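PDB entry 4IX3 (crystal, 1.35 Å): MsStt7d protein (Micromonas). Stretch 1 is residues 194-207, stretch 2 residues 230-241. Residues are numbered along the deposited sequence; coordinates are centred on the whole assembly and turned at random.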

# COMPACT_ATOMS: atom_id res chain seq x y z
N LEU B 194 13.34 -14.82 3.60
CA LEU B 194 14.34 -15.90 3.61
C LEU B 194 15.02 -16.01 4.98
O LEU B 194 15.63 -15.04 5.45
CB LEU B 194 15.39 -15.71 2.48
CG LEU B 194 16.46 -16.79 2.42
CD1 LEU B 194 15.87 -18.18 2.22
CD2 LEU B 194 17.47 -16.44 1.33
N CYS B 195 14.71 -17.09 5.69
CA CYS B 195 14.95 -17.13 7.13
C CYS B 195 16.21 -17.88 7.50
O CYS B 195 16.50 -18.04 8.68
CB CYS B 195 13.78 -17.82 7.81
SG CYS B 195 12.22 -16.98 7.53
N LEU B 196 16.92 -18.40 6.51
CA LEU B 196 18.20 -19.03 6.76
C LEU B 196 19.26 -18.30 5.96
O LEU B 196 18.95 -17.65 4.94
CB LEU B 196 18.13 -20.51 6.37
CG LEU B 196 17.13 -21.35 7.17
CD1 LEU B 196 16.96 -22.68 6.48
CD2 LEU B 196 17.53 -21.50 8.63
N PRO B 197 20.52 -18.39 6.41
CA PRO B 197 21.56 -17.63 5.73
C PRO B 197 22.01 -18.38 4.47
O PRO B 197 23.01 -19.09 4.48
CB PRO B 197 22.67 -17.54 6.77
CG PRO B 197 22.46 -18.71 7.68
CD PRO B 197 21.05 -19.17 7.54
N LEU B 198 21.28 -18.21 3.38
CA LEU B 198 21.54 -18.97 2.17
C LEU B 198 21.74 -18.02 0.99
O LEU B 198 20.98 -18.09 0.02
CB LEU B 198 20.36 -19.91 1.90
CG LEU B 198 19.97 -20.87 3.02
CD1 LEU B 198 18.71 -21.64 2.68
CD2 LEU B 198 21.12 -21.83 3.32
N PRO B 199 22.73 -17.10 1.07
CA PRO B 199 23.78 -16.89 2.07
C PRO B 199 23.44 -15.89 3.19
O PRO B 199 24.12 -15.85 4.21
CB PRO B 199 24.92 -16.33 1.23
CG PRO B 199 24.19 -15.47 0.24
CD PRO B 199 22.95 -16.25 -0.11
N GLU B 200 22.36 -15.13 3.02
CA GLU B 200 21.95 -14.14 4.02
C GLU B 200 20.45 -14.18 4.15
O GLU B 200 19.73 -14.38 3.16
CB GLU B 200 22.38 -12.73 3.62
CG GLU B 200 23.89 -12.59 3.45
CD GLU B 200 24.33 -11.14 3.42
OE1 GLU B 200 23.45 -10.25 3.38
OE2 GLU B 200 25.56 -10.91 3.43
N THR B 201 19.98 -13.95 5.37
CA THR B 201 18.52 -13.82 5.55
C THR B 201 18.01 -12.56 4.82
O THR B 201 18.76 -11.58 4.63
CB THR B 201 18.08 -13.79 7.03
OG1 THR B 201 18.54 -12.57 7.63
CG2 THR B 201 18.63 -15.00 7.80
N LEU B 202 16.74 -12.58 4.41
CA LEU B 202 16.12 -11.49 3.64
C LEU B 202 14.77 -11.18 4.25
O LEU B 202 14.02 -12.10 4.56
CB LEU B 202 15.95 -11.86 2.15
CG LEU B 202 17.21 -12.29 1.41
CD1 LEU B 202 16.77 -12.87 0.07
CD2 LEU B 202 18.21 -11.17 1.22
N ASN B 203 14.49 -9.90 4.52
CA ASN B 203 13.17 -9.47 4.98
C ASN B 203 12.71 -10.17 6.28
O ASN B 203 11.51 -10.49 6.46
CB ASN B 203 12.16 -9.60 3.83
CG ASN B 203 10.93 -8.73 4.01
OD1 ASN B 203 11.02 -7.63 4.54
ND2 ASN B 203 9.78 -9.21 3.56
N TYR B 204 13.67 -10.41 7.16
CA TYR B 204 13.49 -11.25 8.34
C TYR B 204 14.04 -10.50 9.55
O TYR B 204 15.23 -10.22 9.60
CB TYR B 204 14.28 -12.52 8.10
CG TYR B 204 14.09 -13.64 9.11
CD1 TYR B 204 12.81 -13.98 9.56
CD2 TYR B 204 15.16 -14.34 9.61
CE1 TYR B 204 12.62 -15.05 10.43
CE2 TYR B 204 15.00 -15.41 10.50
CZ TYR B 204 13.72 -15.78 10.88
OH TYR B 204 13.50 -16.88 11.71
N TYR B 205 13.18 -10.13 10.48
CA TYR B 205 13.53 -9.18 11.54
C TYR B 205 12.61 -9.43 12.73
O TYR B 205 11.52 -9.99 12.51
CB TYR B 205 13.42 -7.73 11.02
CG TYR B 205 12.14 -7.46 10.24
CD1 TYR B 205 10.94 -7.20 10.91
CD2 TYR B 205 12.10 -7.55 8.84
CE1 TYR B 205 9.77 -6.98 10.20
CE2 TYR B 205 10.93 -7.36 8.13
CZ TYR B 205 9.76 -7.07 8.82
OH TYR B 205 8.56 -6.87 8.15
N PRO B 206 13.02 -9.07 13.97
CA PRO B 206 12.11 -9.27 15.09
C PRO B 206 11.01 -8.23 15.02
O PRO B 206 11.24 -7.10 14.57
CB PRO B 206 12.96 -9.04 16.35
CG PRO B 206 14.37 -8.96 15.87
CD PRO B 206 14.34 -8.59 14.41
N GLY B 207 9.83 -8.61 15.51
CA GLY B 207 8.72 -7.66 15.61
C GLY B 207 7.71 -7.76 14.49
O GLY B 207 7.89 -8.51 13.52
N ARG B 230 18.07 -10.31 16.84
CA ARG B 230 18.16 -10.05 15.41
C ARG B 230 18.73 -11.28 14.75
O ARG B 230 19.64 -11.90 15.30
CB ARG B 230 19.12 -8.89 15.18
CG ARG B 230 18.45 -7.60 14.76
CD ARG B 230 18.21 -7.65 13.27
NE ARG B 230 17.41 -6.54 12.76
CZ ARG B 230 16.66 -6.61 11.67
NH1 ARG B 230 16.58 -7.76 11.00
NH2 ARG B 230 15.98 -5.54 11.27
N PRO B 231 18.20 -11.66 13.57
CA PRO B 231 18.74 -12.86 12.93
C PRO B 231 20.10 -12.59 12.30
O PRO B 231 20.31 -11.58 11.63
CB PRO B 231 17.73 -13.19 11.84
CG PRO B 231 16.95 -11.94 11.62
CD PRO B 231 16.98 -11.16 12.90
N THR B 232 21.03 -13.48 12.60
CA THR B 232 22.35 -13.46 11.99
C THR B 232 22.64 -14.86 11.49
O THR B 232 21.87 -15.80 11.75
CB THR B 232 23.42 -13.09 13.04
OG1 THR B 232 23.48 -14.12 14.05
CG2 THR B 232 23.08 -11.76 13.71
N LYS B 233 23.76 -15.00 10.78
CA LYS B 233 24.19 -16.28 10.22
C LYS B 233 24.39 -17.34 11.30
O LYS B 233 24.12 -18.51 11.07
CB LYS B 233 25.49 -16.11 9.43
CG LYS B 233 25.37 -15.35 8.12
CD LYS B 233 26.68 -14.65 7.74
CE LYS B 233 26.67 -14.11 6.32
NZ LYS B 233 25.68 -13.02 6.08
N ASP B 234 24.93 -16.94 12.45
CA ASP B 234 25.13 -17.93 13.50
C ASP B 234 23.88 -18.37 14.23
O ASP B 234 23.81 -19.52 14.63
CB ASP B 234 26.20 -17.51 14.50
CG ASP B 234 27.50 -17.17 13.82
OD1 ASP B 234 27.88 -17.92 12.89
OD2 ASP B 234 28.09 -16.13 14.16
N ASN B 235 22.91 -17.48 14.43
CA ASN B 235 21.74 -17.87 15.20
C ASN B 235 20.51 -18.31 14.39
O ASN B 235 19.52 -18.79 14.95
CB ASN B 235 21.36 -16.83 16.26
CG ASN B 235 20.69 -15.58 15.68
OD1 ASN B 235 20.44 -14.62 16.41
ND2 ASN B 235 20.38 -15.59 14.41
N ALA B 236 20.54 -18.13 13.07
CA ALA B 236 19.33 -18.34 12.26
C ALA B 236 18.67 -19.70 12.54
O ALA B 236 17.45 -19.77 12.67
CB ALA B 236 19.61 -18.21 10.77
N ALA B 237 19.48 -20.76 12.63
CA ALA B 237 18.90 -22.10 12.77
C ALA B 237 18.24 -22.26 14.15
O ALA B 237 17.14 -22.81 14.26
CB ALA B 237 19.95 -23.17 12.52
N LYS B 238 18.85 -21.67 15.17
CA LYS B 238 18.29 -21.67 16.50
C LYS B 238 16.96 -20.92 16.58
O LYS B 238 15.99 -21.45 17.14
CB LYS B 238 19.31 -21.10 17.50
CG LYS B 238 18.93 -21.30 18.96
CD LYS B 238 20.06 -20.90 19.88
CE LYS B 238 19.60 -19.88 20.93
NZ LYS B 238 19.53 -18.48 20.42
N LEU B 239 16.89 -19.75 15.93
CA LEU B 239 15.66 -18.95 15.88
C LEU B 239 14.54 -19.67 15.13
O LEU B 239 13.37 -19.57 15.51
CB LEU B 239 15.90 -17.55 15.28
CG LEU B 239 16.89 -16.59 15.95
CD1 LEU B 239 18.24 -17.26 15.86
CD2 LEU B 239 16.95 -15.26 15.21
N TRP B 240 14.91 -20.34 14.04
CA TRP B 240 13.94 -21.16 13.32
C TRP B 240 13.22 -22.18 14.19
O TRP B 240 11.98 -22.26 14.22
CB TRP B 240 14.62 -21.87 12.14
CG TRP B 240 13.66 -22.68 11.31
CD1 TRP B 240 13.38 -24.04 11.40
CD2 TRP B 240 12.87 -22.20 10.17
NE1 TRP B 240 12.47 -24.41 10.44
CE2 TRP B 240 12.12 -23.36 9.66
CE3 TRP B 240 12.77 -20.98 9.49
CZ2 TRP B 240 11.30 -23.28 8.52
CZ3 TRP B 240 11.91 -20.90 8.40
CH2 TRP B 240 11.19 -22.01 7.92
N GLU B 241 14.03 -22.88 14.98
CA GLU B 241 13.53 -23.91 15.86
C GLU B 241 12.79 -23.33 17.07
O GLU B 241 11.75 -23.85 17.45
CB GLU B 241 14.67 -24.82 16.32
CG GLU B 241 15.44 -25.50 15.19
CD GLU B 241 14.63 -26.53 14.42
OE1 GLU B 241 13.76 -27.22 15.01
OE2 GLU B 241 14.88 -26.69 13.20
O HOH W 1 15.53 -18.55 11.22
O HOH W 2 20.99 -12.07 9.08

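What fills the space between the helix and the loop that faces it? A single methyl group, that of Ala236, fits closely here. Ala236, in the helix, points its CB toward stretch 1 into a shallow hollow made by Cys195, Leu196, Pro197 and Thr201. The fit is snug: Ala236 CB lies 3.7 Å from Pro197 CD and 3.8 Å from Cys195 O, with Leu196 CD2 a little farther off, 4.4 Å from the same Ala236 CB. The CA atoms of Leu196 and Ala236 are 5.7 Å apart. Leu196 sets out sideways, but its end swings back to the helix, bringing Leu196 CD2 to 4.4 Å from Ala237 CA.

How does the large ring of Trp240 fit beside so small a residue as Cys195? It presents its edge. Cys195 CB sits near the plane of the indole, 3.7 Å from Trp240 CZ3, so the rim of the ring abuts the cysteine and its face does not cover it. The sulfur follows the same pattern, with Cys195 SG 5.4 Å from the centroid of the six-membered ring of Trp240 and almost in its plane.

Where do the tyrosine and proline bumps of the other end lodge? Pro231 points toward stretch 1 and wedges in beside Tyr204, its CB 3.6 Å from Tyr204 CD2 and its CG 3.2 Å from Tyr204 O. Pro206 meets the same proline from another quarter, with Pro206 CD 4.0 Å from Pro231 CD, so two rigid rings pack against each other. Pro206 CD also lies over one face of the Arg230 guanidinium, 4.0 Å from Arg230 NE. Tyr204 O, by contrast, is at the edge of that flat group, 3.1 Å from Arg230 NH1.

What occupies the gaps that side chains leave? Two waters bridge the stretches. Water 1 accepts a hydrogen bond from Tyr204 OH at 2.7 Å and donates to two backbone carbonyls, Cys195 O at 2.8 Å and Ala236 O at 2.7 Å; the tyrosine hydroxyl is thus linked to both stretches through a single molecule. Ala236 O also accepts the helical bond from Trp240 N at 2.9 Å, so this carbonyl serves helix and water together. Water 2 donates to Pro231 O at 2.7 Å and is hydrogen-bonded to Thr201 OG1 at 2.9 Å, bridging Thr201 OG1 and Pro231 O, which are 4.5 Å apart.

How is the exposed margin covered? Lys233 leaves its backbone sideways, then stretches along stretch 1. Its CG rests 3.7 Å from Pro197 CB, and its amine reaches Glu200, where Lys233 NZ gives a weak hydrogen bond to Glu200 OE2 at 3.4 Å within a salt bridge. The start of the chain, at CB and CG, packs on the proline while the charged tip meets its opposite charge.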